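Local structure of carbohydrate-binding protein (Flavonifractor plautii, 6N1B) at residues 106-111 / 149-154; 257-262 / 288-293; 301-306 / 313-318. The protein removes the acetyl group from N-acetylgalactosamine, probably that of the blood group A antigen, as part of a pathway converting A to O type blood. All blocks are in the same frame, centred on the assembly; numbering follows the deposited sequence.

Contact 1: residues 106-111 / 149-154; sequences PIEPQP and EVRLRI
R153 grips E108 side-on, NE and NH2 each reaching E108 OE1 at 2.9 Å, and the pair illustrates how a single carboxylate oxygen can gather several donors. This salt bridge lies close to the guanidinium plane, while the carboxylate is turned 48° from that plane. The glutamate chain is bent at its second torsion (chi2 64°), which brings the acid round to the arginine. R153 NH1 is bonded to the carbonyl of W161, and NH2 also to that of G188. Over one face sits the I107 carbonyl oxygen, 3.2 Å from R153 NE but at too poor an angle for a hydrogen bond, and P109 CD rests against NH2. The second oxygen, E108 OE2, accepts from a water at 2.7 Å, which in turn accepts from R151 NH1 at 2.9 Å, so the two arginines are linked through one acid. R151 NE is taken by E149 OE1 at 2.8 Å, and W138 adds a cation-pi contact. The salt bridge thus fastens the loop between strands 87-91 and 116-126 to strand 148-155, the third strand of a four-stranded antiparallel sheet, consistent with a beta-propeller blade.

Contact 2: residues 257-262 / 288-293; sequences GFLGLD and SQCFAG
L259 fits its branched end against S288 and C290, an example of how one rotamer can serve two neighbours on the same face of a strand. Its CG stands opposite the carbonyl carbon (chi1 -67°), which carries both methyls toward the strand. CD1 lies 3.6 Å from C290 CB and equally close to S288 OG, while CD2 touches S288 CB at 3.9 Å and approaches C290 SG at 4.1 Å. The serine and cysteine stand on the same side of strand 288-291, with Q289 and F291 turned to the other. S288 directs its OG away from its own backbone N (chi1 170°), where both leucine methyls and the phenylalanine ring come against it. F258 approaches it through CE2, 3.8 Å from S288 OG, and the same ring packs edge-to-face with W312. In fold terms, the segment 257-262 belongs to the connection from strand 253-254 to strand 269-278, the kind of link between successive four-stranded antiparallel sheets expected of a beta-propeller, and it runs across strand 283-291, next to the outermost strand 269-278. Further along, D262 folds its carboxylate between its own backbone N and carbonyl carbon. OD2 comes to 3.6 Å from A292 CB, a slight contact just past the end of the strand, whereas OD1 accepts from the backbone N of N264, forming an Asx turn, and from that of Q266.

Contact 3: residues 301-306 / 313-318; sequences LHLTTS and EQVGTK
T305 and E313 form the hydrogen-bonded pair of a short antiparallel ladder, a compact case of a strand held by few rungs. Among backbone bonds, E313 N gives to T305 O at 2.9 Å and T305 N returns to E313 O at 3.1 Å. One further bond, V315 N to L303 O at 2.8 Å, is almost straight (177°), and the CA of Q314 also leans on that carbonyl; the return path from L303 N to V315 O runs through a water.

Side-chain hydrogen bonds belong to the opposite sheet face, that of T304 and Q314, the adjacent non-hydrogen-bonded pair. T304 OG1 and Q314 OE1 bond to F258 O and G260 N of the neighbouring loop, while Q314 NE2 turns back to its own segment and donates to G316 O at 2.9 Å.

Apolar packing gathers round V315, whose CG2 meets T305 CG2 at 3.9 Å and L303 CD2 at 4.0 Å. L303 and V315 run side by side, and helix 396-404 lies against both. H302 makes a different approach: a first torsion of -78° sets the ring beside the backbone N and turns its edge to T317, CE1 lying 3.3 Å from T317 O.

Water completes the polar network. One molecule joins H302 ND1, L303 N, V315 O and K318 O; a second, 2.8 Å from T305 OG1, donates to E313 O. These interactions build a beta hairpin, in which strand 313-314 forms the outer edge of a four-stranded antiparallel sheet, as in a propeller blade.

Overall arrangement
Read from the N terminus, the three contacts come in series, and none nests within or crosses another. Contact 1 closes a span of 37 residues that includes strands 116-126 and 131-140, tying the preceding loop to the sheet they help form. Contact 2 follows, closing 25 residues around strand 269-278, and contact 3 then closes a six-residue hairpin turn. Contacts 2 and 3 are close neighbours, with centres about 8 Å apart: strands 283-291 and 300-306 are adjacent in one sheet, and C290 and H302 touch. Contact 1 lies across the chain's centre from them, its centre about 30 Å from that of contact 2, in a separate sheet.

Contact 1: residues 106-111 / 149-154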
loop_
_atom_site.group_PDB
_atom_site.type_symbol
_atom_site.label_atom_id
_atom_site.label_comp_id
_atom_site.label_asym_id
_atom_site.label_seq_id
_atom_site.Cartn_x
_atom_site.Cartn_y
_atom_site.Cartn_z
ATOM N N PRO A 106 -2.505 10.703 -13.379
ATOM C CA PRO A 106 -2.059 10.500 -11.967
ATOM C C PRO A 106 -2.035 11.870 -11.234
ATOM O O PRO A 106 -1.881 12.927 -11.834
ATOM C CB PRO A 106 -0.682 9.886 -12.157
ATOM C CG PRO A 106 -0.156 10.546 -13.382
ATOM C CD PRO A 106 -1.378 10.693 -14.302
ATOM N N ILE A 107 -2.070 11.764 -9.913
ATOM C CA ILE A 107 -1.989 12.959 -9.071
ATOM C C ILE A 107 -0.593 13.483 -8.969
ATOM O O ILE A 107 -0.368 14.612 -8.554
ATOM C CB ILE A 107 -2.714 12.798 -7.724
ATOM C CG1 ILE A 107 -2.094 11.722 -6.815
ATOM C CG2 ILE A 107 -4.209 12.557 -7.948
ATOM C CD1 ILE A 107 -2.318 11.949 -5.323
ATOM N N GLU A 108 0.398 12.644 -9.195
ATOM C CA GLU A 108 1.814 12.982 -9.254
ATOM C C GLU A 108 2.290 12.668 -10.673
ATOM O O GLU A 108 1.992 11.558 -11.139
ATOM C CB GLU A 108 2.594 12.215 -8.213
ATOM C CG GLU A 108 4.111 12.301 -8.328
ATOM C CD GLU A 108 4.701 13.720 -8.122
ATOM O OE1 GLU A 108 3.968 14.567 -7.604
ATOM O OE2 GLU A 108 5.908 13.849 -8.477
ATOM N N PRO A 109 2.932 13.619 -11.360
ATOM C CA PRO A 109 3.179 13.360 -12.772
ATOM C C PRO A 109 4.143 12.236 -13.115
ATOM O O PRO A 109 5.039 11.878 -12.339
ATOM C CB PRO A 109 3.734 14.731 -13.290
ATOM C CG PRO A 109 4.071 15.486 -12.097
ATOM C CD PRO A 109 3.310 14.960 -10.932
ATOM N N GLN A 110 4.016 11.763 -14.349
ATOM C CA GLN A 110 5.000 10.908 -14.911
ATOM C C GLN A 110 6.370 11.581 -14.863
ATOM O O GLN A 110 6.541 12.730 -15.308
ATOM C CB GLN A 110 4.562 10.583 -16.362
ATOM C CG GLN A 110 5.491 9.649 -17.058
ATOM C CD GLN A 110 4.956 9.129 -18.377
ATOM O OE1 GLN A 110 3.840 8.599 -18.392
ATOM N NE2 GLN A 110 5.719 9.310 -19.437
ATOM N N PRO A 111 7.414 10.866 -14.415
ATOM C CA PRO A 111 8.763 11.446 -14.442
ATOM C C PRO A 111 9.231 11.768 -15.844
ATOM O O PRO A 111 8.781 11.176 -16.865
ATOM C CB PRO A 111 9.653 10.348 -13.834
ATOM C CG PRO A 111 8.743 9.627 -12.904
ATOM C CD PRO A 111 7.417 9.612 -13.677
ATOM N N GLU A 149 13.189 9.712 -1.885
ATOM C CA GLU A 149 12.422 10.518 -0.986
ATOM C C GLU A 149 11.059 9.833 -0.726
ATOM O O GLU A 149 10.528 9.129 -1.579
ATOM C CB GLU A 149 12.102 11.910 -1.558
ATOM C CG GLU A 149 13.327 12.792 -1.731
ATOM C CD GLU A 149 13.030 14.184 -2.226
ATOM O OE1 GLU A 149 11.849 14.554 -2.432
ATOM O OE2 GLU A 149 13.979 14.966 -2.379
ATOM N N VAL A 150 10.520 10.057 0.469
ATOM C CA VAL A 150 9.067 9.904 0.716
ATOM C C VAL A 150 8.428 11.242 0.521
ATOM O O VAL A 150 8.873 12.211 1.164
ATOM C CB VAL A 150 8.768 9.266 2.109
ATOM C CG1 VAL A 150 7.277 9.251 2.343
ATOM C CG2 VAL A 150 9.380 7.885 2.220
ATOM N N ARG A 151 7.483 11.333 -0.398
ATOM C CA ARG A 151 6.772 12.577 -0.765
ATOM C C ARG A 151 5.308 12.458 -0.362
ATOM O O ARG A 151 4.798 11.389 -0.064
ATOM C CB ARG A 151 6.945 12.805 -2.239
ATOM C CG ARG A 151 8.385 13.068 -2.638
ATOM C CD ARG A 151 8.621 13.244 -4.150
ATOM N NE ARG A 151 9.987 13.640 -4.381
ATOM C CZ ARG A 151 10.477 14.079 -5.558
ATOM N NH1 ARG A 151 9.777 13.897 -6.659
ATOM N NH2 ARG A 151 11.624 14.739 -5.564
ATOM N N LEU A 152 4.666 13.621 -0.358
ATOM C CA LEU A 152 3.323 13.790 0.227
ATOM C C LEU A 152 2.531 14.823 -0.555
ATOM O O LEU A 152 3.056 15.941 -0.865
ATOM C CB LEU A 152 3.477 14.241 1.654
ATOM C CG LEU A 152 2.258 14.739 2.416
ATOM C CD1 LEU A 152 1.179 13.662 2.573
ATOM C CD2 LEU A 152 2.661 15.281 3.776
ATOM N N ARG A 153 1.301 14.439 -0.884
ATOM C CA ARG A 153 0.299 15.424 -1.391
ATOM C C ARG A 153 -0.937 15.251 -0.515
ATOM O O ARG A 153 -1.338 14.149 -0.171
ATOM C CB ARG A 153 -0.081 15.127 -2.863
ATOM C CG ARG A 153 0.997 15.607 -3.864
ATOM C CD ARG A 153 0.661 15.185 -5.300
ATOM N NE ARG A 153 1.666 15.662 -6.247
ATOM C CZ ARG A 153 1.604 16.777 -6.978
ATOM N NH1 ARG A 153 0.558 17.574 -6.928
ATOM N NH2 ARG A 153 2.624 17.083 -7.799
ATOM N N ILE A 154 -1.579 16.408 -0.205
ATOM C CA ILE A 154 -2.756 16.450 0.677
ATOM C C ILE A 154 -3.960 16.952 -0.133
ATOM O O ILE A 154 -3.800 17.761 -1.095
ATOM C CB ILE A 154 -2.449 17.417 1.845
ATOM C CG1 ILE A 154 -1.348 16.838 2.735
ATOM C CG2 ILE A 154 -3.686 17.799 2.673
ATOM C CD1 ILE A 154 -0.683 17.802 3.684
HETATM O O HOH W 1 7.568 12.116 -7.173
#

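Contact 2: residues 257-262 / 288-293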
loop_
_atom_site.group_PDB
_atom_site.type_symbol
_atom_site.label_atom_id
_atom_site.label_comp_id
_atom_site.label_asym_id
_atom_site.label_seq_id
_atom_site.Cartn_x
_atom_site.Cartn_y
_atom_site.Cartn_z
ATOM N N GLY A 257 11.065 -8.219 16.085
ATOM C CA GLY A 257 10.145 -9.340 15.984
ATOM C C GLY A 257 9.194 -9.228 14.790
ATOM O O GLY A 257 8.158 -9.947 14.878
ATOM N N PHE A 258 9.471 -8.447 13.779
ATOM C CA PHE A 258 8.475 -8.161 12.738
ATOM C C PHE A 258 7.923 -9.388 12.124
ATOM O O PHE A 258 6.652 -9.516 12.010
ATOM C CB PHE A 258 9.108 -7.205 11.722
ATOM C CG PHE A 258 8.128 -6.664 10.717
ATOM C CD1 PHE A 258 7.111 -5.832 11.124
ATOM C CD2 PHE A 258 8.196 -7.048 9.375
ATOM C CE1 PHE A 258 6.193 -5.301 10.226
ATOM C CE2 PHE A 258 7.271 -6.521 8.474
ATOM C CZ PHE A 258 6.307 -5.665 8.872
ATOM N N LEU A 259 8.765 -10.319 11.722
ATOM C CA LEU A 259 8.350 -11.570 11.135
ATOM C C LEU A 259 9.055 -12.753 11.817
ATOM O O LEU A 259 10.132 -12.540 12.416
ATOM C CB LEU A 259 8.632 -11.652 9.655
ATOM C CG LEU A 259 7.808 -10.669 8.808
ATOM C CD1 LEU A 259 8.527 -10.415 7.443
ATOM C CD2 LEU A 259 6.380 -11.190 8.564
ATOM N N GLY A 260 8.493 -13.907 11.724
ATOM C CA GLY A 260 8.991 -15.099 12.343
ATOM C C GLY A 260 9.306 -16.206 11.339
ATOM O O GLY A 260 9.747 -15.937 10.228
ATOM N N LEU A 261 9.088 -17.427 11.855
ATOM C CA LEU A 261 9.363 -18.606 11.046
ATOM C C LEU A 261 8.116 -19.043 10.252
ATOM O O LEU A 261 7.000 -18.935 10.763
ATOM C CB LEU A 261 9.847 -19.702 11.942
ATOM C CG LEU A 261 11.057 -19.383 12.895
ATOM C CD1 LEU A 261 11.550 -20.644 13.609
ATOM C CD2 LEU A 261 12.172 -18.662 12.209
ATOM N N ASP A 262 8.394 -19.627 9.069
ATOM C CA ASP A 262 7.338 -20.202 8.265
ATOM C C ASP A 262 7.113 -21.669 8.636
ATOM O O ASP A 262 7.618 -22.158 9.652
ATOM C CB ASP A 262 7.641 -19.983 6.772
ATOM C CG ASP A 262 8.817 -20.799 6.218
ATOM O OD1 ASP A 262 9.277 -21.702 6.964
ATOM O OD2 ASP A 262 9.111 -20.526 5.051
ATOM N N SER A 288 2.096 -8.190 5.927
ATOM C CA SER A 288 3.450 -8.125 5.341
ATOM C C SER A 288 3.543 -9.021 4.091
ATOM O O SER A 288 3.292 -10.235 4.201
ATOM C CB SER A 288 4.475 -8.609 6.398
ATOM O OG SER A 288 5.730 -8.782 5.816
ATOM N N GLN A 289 3.903 -8.427 2.974
ATOM C CA GLN A 289 4.327 -9.204 1.809
ATOM C C GLN A 289 5.784 -9.552 2.069
ATOM O O GLN A 289 6.637 -8.656 2.217
ATOM C CB GLN A 289 4.218 -8.323 0.544
ATOM C CG GLN A 289 4.757 -9.034 -0.671
ATOM C CD GLN A 289 5.055 -8.124 -1.837
ATOM O OE1 GLN A 289 4.801 -6.909 -1.771
ATOM N NE2 GLN A 289 5.711 -8.696 -2.901
ATOM N N CYS A 290 6.063 -10.863 2.191
ATOM C CA CYS A 290 7.317 -11.367 2.729
ATOM C C CYS A 290 7.762 -12.601 2.025
ATOM O O CYS A 290 7.009 -13.170 1.192
ATOM C CB CYS A 290 7.230 -11.511 4.255
ATOM S SG CYS A 290 5.934 -12.677 4.772
ATOM N N PHE A 291 8.933 -13.130 2.372
ATOM C CA PHE A 291 9.542 -14.221 1.621
ATOM C C PHE A 291 10.585 -14.926 2.455
ATOM O O PHE A 291 11.264 -14.254 3.296
ATOM C CB PHE A 291 10.109 -13.716 0.294
ATOM C CG PHE A 291 11.147 -12.639 0.466
ATOM C CD1 PHE A 291 10.780 -11.309 0.612
ATOM C CD2 PHE A 291 12.494 -12.995 0.548
ATOM C CE1 PHE A 291 11.740 -10.346 0.814
ATOM C CE2 PHE A 291 13.440 -12.019 0.728
ATOM C CZ PHE A 291 13.068 -10.708 0.916
ATOM N N ALA A 292 10.807 -16.198 2.182
ATOM C CA ALA A 292 11.849 -16.987 2.888
ATOM C C ALA A 292 13.099 -17.177 2.057
ATOM O O ALA A 292 14.156 -17.536 2.606
ATOM C CB ALA A 292 11.316 -18.368 3.266
ATOM N N GLY A 293 13.044 -16.864 0.770
ATOM C CA GLY A 293 14.226 -17.070 -0.087
ATOM C C GLY A 293 15.077 -15.834 -0.328
ATOM O O GLY A 293 15.185 -14.959 0.564
#

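Contact 3: residues 301-306 / 313-318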
loop_
_atom_site.group_PDB
_atom_site.type_symbol
_atom_site.label_atom_id
_atom_site.label_comp_id
_atom_site.label_asym_id
_atom_site.label_seq_id
_atom_site.Cartn_x
_atom_site.Cartn_y
_atom_site.Cartn_z
ATOM N N LEU A 301 1.677 -13.353 1.790
ATOM C CA LEU A 301 1.401 -12.441 2.897
ATOM C C LEU A 301 1.445 -13.281 4.189
ATOM O O LEU A 301 0.973 -14.393 4.269
ATOM C CB LEU A 301 -0.010 -11.843 2.815
ATOM C CG LEU A 301 -0.304 -11.047 1.574
ATOM C CD1 LEU A 301 -1.699 -10.482 1.578
ATOM C CD2 LEU A 301 0.735 -9.981 1.257
ATOM N N HIS A 302 1.969 -12.594 5.241
ATOM C CA HIS A 302 1.868 -13.033 6.624
ATOM C C HIS A 302 1.199 -11.907 7.499
ATOM O O HIS A 302 1.336 -10.762 7.102
ATOM C CB HIS A 302 3.189 -13.547 7.220
ATOM C CG HIS A 302 3.546 -14.942 6.806
ATOM N ND1 HIS A 302 3.337 -16.021 7.691
ATOM C CD2 HIS A 302 4.085 -15.463 5.697
ATOM C CE1 HIS A 302 3.702 -17.136 7.066
ATOM N NE2 HIS A 302 4.148 -16.830 5.871
ATOM N N LEU A 303 0.645 -12.331 8.607
ATOM C CA LEU A 303 0.065 -11.408 9.563
ATOM C C LEU A 303 1.002 -11.273 10.776
ATOM O O LEU A 303 1.457 -12.303 11.282
ATOM C CB LEU A 303 -1.316 -11.901 9.996
ATOM C CG LEU A 303 -2.208 -10.917 10.755
ATOM C CD1 LEU A 303 -2.640 -9.863 9.787
ATOM C CD2 LEU A 303 -3.330 -11.656 11.411
ATOM N N THR A 304 1.155 -10.043 11.271
ATOM C CA THR A 304 1.995 -9.830 12.445
ATOM C C THR A 304 1.303 -8.733 13.265
ATOM O O THR A 304 0.681 -7.827 12.690
ATOM C CB THR A 304 3.429 -9.526 12.046
ATOM O OG1 THR A 304 4.202 -9.438 13.264
ATOM C CG2 THR A 304 3.629 -8.338 11.162
ATOM N N THR A 305 1.398 -8.783 14.580
ATOM C CA THR A 305 0.715 -7.848 15.429
ATOM C C THR A 305 1.632 -7.280 16.510
ATOM O O THR A 305 2.695 -7.893 16.798
ATOM C CB THR A 305 -0.517 -8.474 16.085
ATOM O OG1 THR A 305 -0.156 -9.451 17.056
ATOM C CG2 THR A 305 -1.501 -9.071 15.119
ATOM N N SER A 306 1.211 -6.177 17.118
ATOM C CA SER A 306 2.016 -5.482 18.139
ATOM C C SER A 306 1.161 -4.609 18.992
ATOM O O SER A 306 0.284 -3.899 18.501
ATOM C CB SER A 306 3.004 -4.588 17.418
ATOM O OG SER A 306 3.767 -3.776 18.336
ATOM N N GLU A 313 4.928 -9.694 16.830
ATOM C CA GLU A 313 4.969 -11.173 16.786
ATOM C C GLU A 313 4.094 -11.623 15.637
ATOM O O GLU A 313 2.910 -11.335 15.586
ATOM C CB GLU A 313 4.530 -11.783 18.113
ATOM C CG GLU A 313 4.704 -13.329 18.164
ATOM C CD GLU A 313 4.319 -13.864 19.528
ATOM O OE1 GLU A 313 5.166 -14.149 20.230
ATOM O OE2 GLU A 313 3.190 -14.109 19.876
ATOM N N GLN A 314 4.656 -12.455 14.793
ATOM C CA GLN A 314 3.918 -13.068 13.706
ATOM C C GLN A 314 2.860 -13.954 14.260
ATOM O O GLN A 314 3.043 -14.649 15.238
ATOM C CB GLN A 314 4.879 -13.841 12.852
ATOM C CG GLN A 314 4.189 -14.533 11.606
ATOM C CD GLN A 314 5.284 -15.211 10.777
ATOM O OE1 GLN A 314 6.193 -14.546 10.286
ATOM N NE2 GLN A 314 5.136 -16.515 10.581
ATOM N N VAL A 315 1.680 -13.969 13.580
ATOM C CA VAL A 315 0.549 -14.852 13.983
ATOM C C VAL A 315 0.686 -16.198 13.221
ATOM O O VAL A 315 0.470 -16.248 12.005
ATOM C CB VAL A 315 -0.770 -14.222 13.638
ATOM C CG1 VAL A 315 -1.894 -15.196 14.054
ATOM C CG2 VAL A 315 -0.933 -12.881 14.312
ATOM N N GLY A 316 1.066 -17.241 13.920
ATOM C CA GLY A 316 1.199 -18.561 13.369
ATOM C C GLY A 316 2.432 -18.729 12.465
ATOM O O GLY A 316 3.169 -17.744 12.276
ATOM N N THR A 317 2.583 -19.867 11.846
ATOM C CA THR A 317 3.559 -20.182 10.891
ATOM C C THR A 317 3.079 -20.056 9.447
ATOM O O THR A 317 3.831 -20.065 8.471
ATOM C CB THR A 317 4.184 -21.574 11.061
ATOM O OG1 THR A 317 3.125 -22.526 10.976
ATOM C CG2 THR A 317 4.871 -21.684 12.359
ATOM N N LYS A 318 1.710 -20.110 9.301
ATOM C CA LYS A 318 1.083 -20.255 8.046
ATOM C C LYS A 318 0.904 -18.912 7.321
ATOM O O LYS A 318 0.638 -17.896 7.971
ATOM C CB LYS A 318 -0.292 -20.967 8.220
ATOM C CG LYS A 318 -0.082 -22.408 8.701
ATOM C CD LYS A 318 -1.345 -23.082 9.178
ATOM C CE LYS A 318 -2.379 -23.174 8.116
ATOM N NZ LYS A 318 -3.582 -23.952 8.739
HETATM O O HOH W 2 0.985 -15.349 9.376
HETATM O O HOH W 3 0.861 -12.060 17.438
#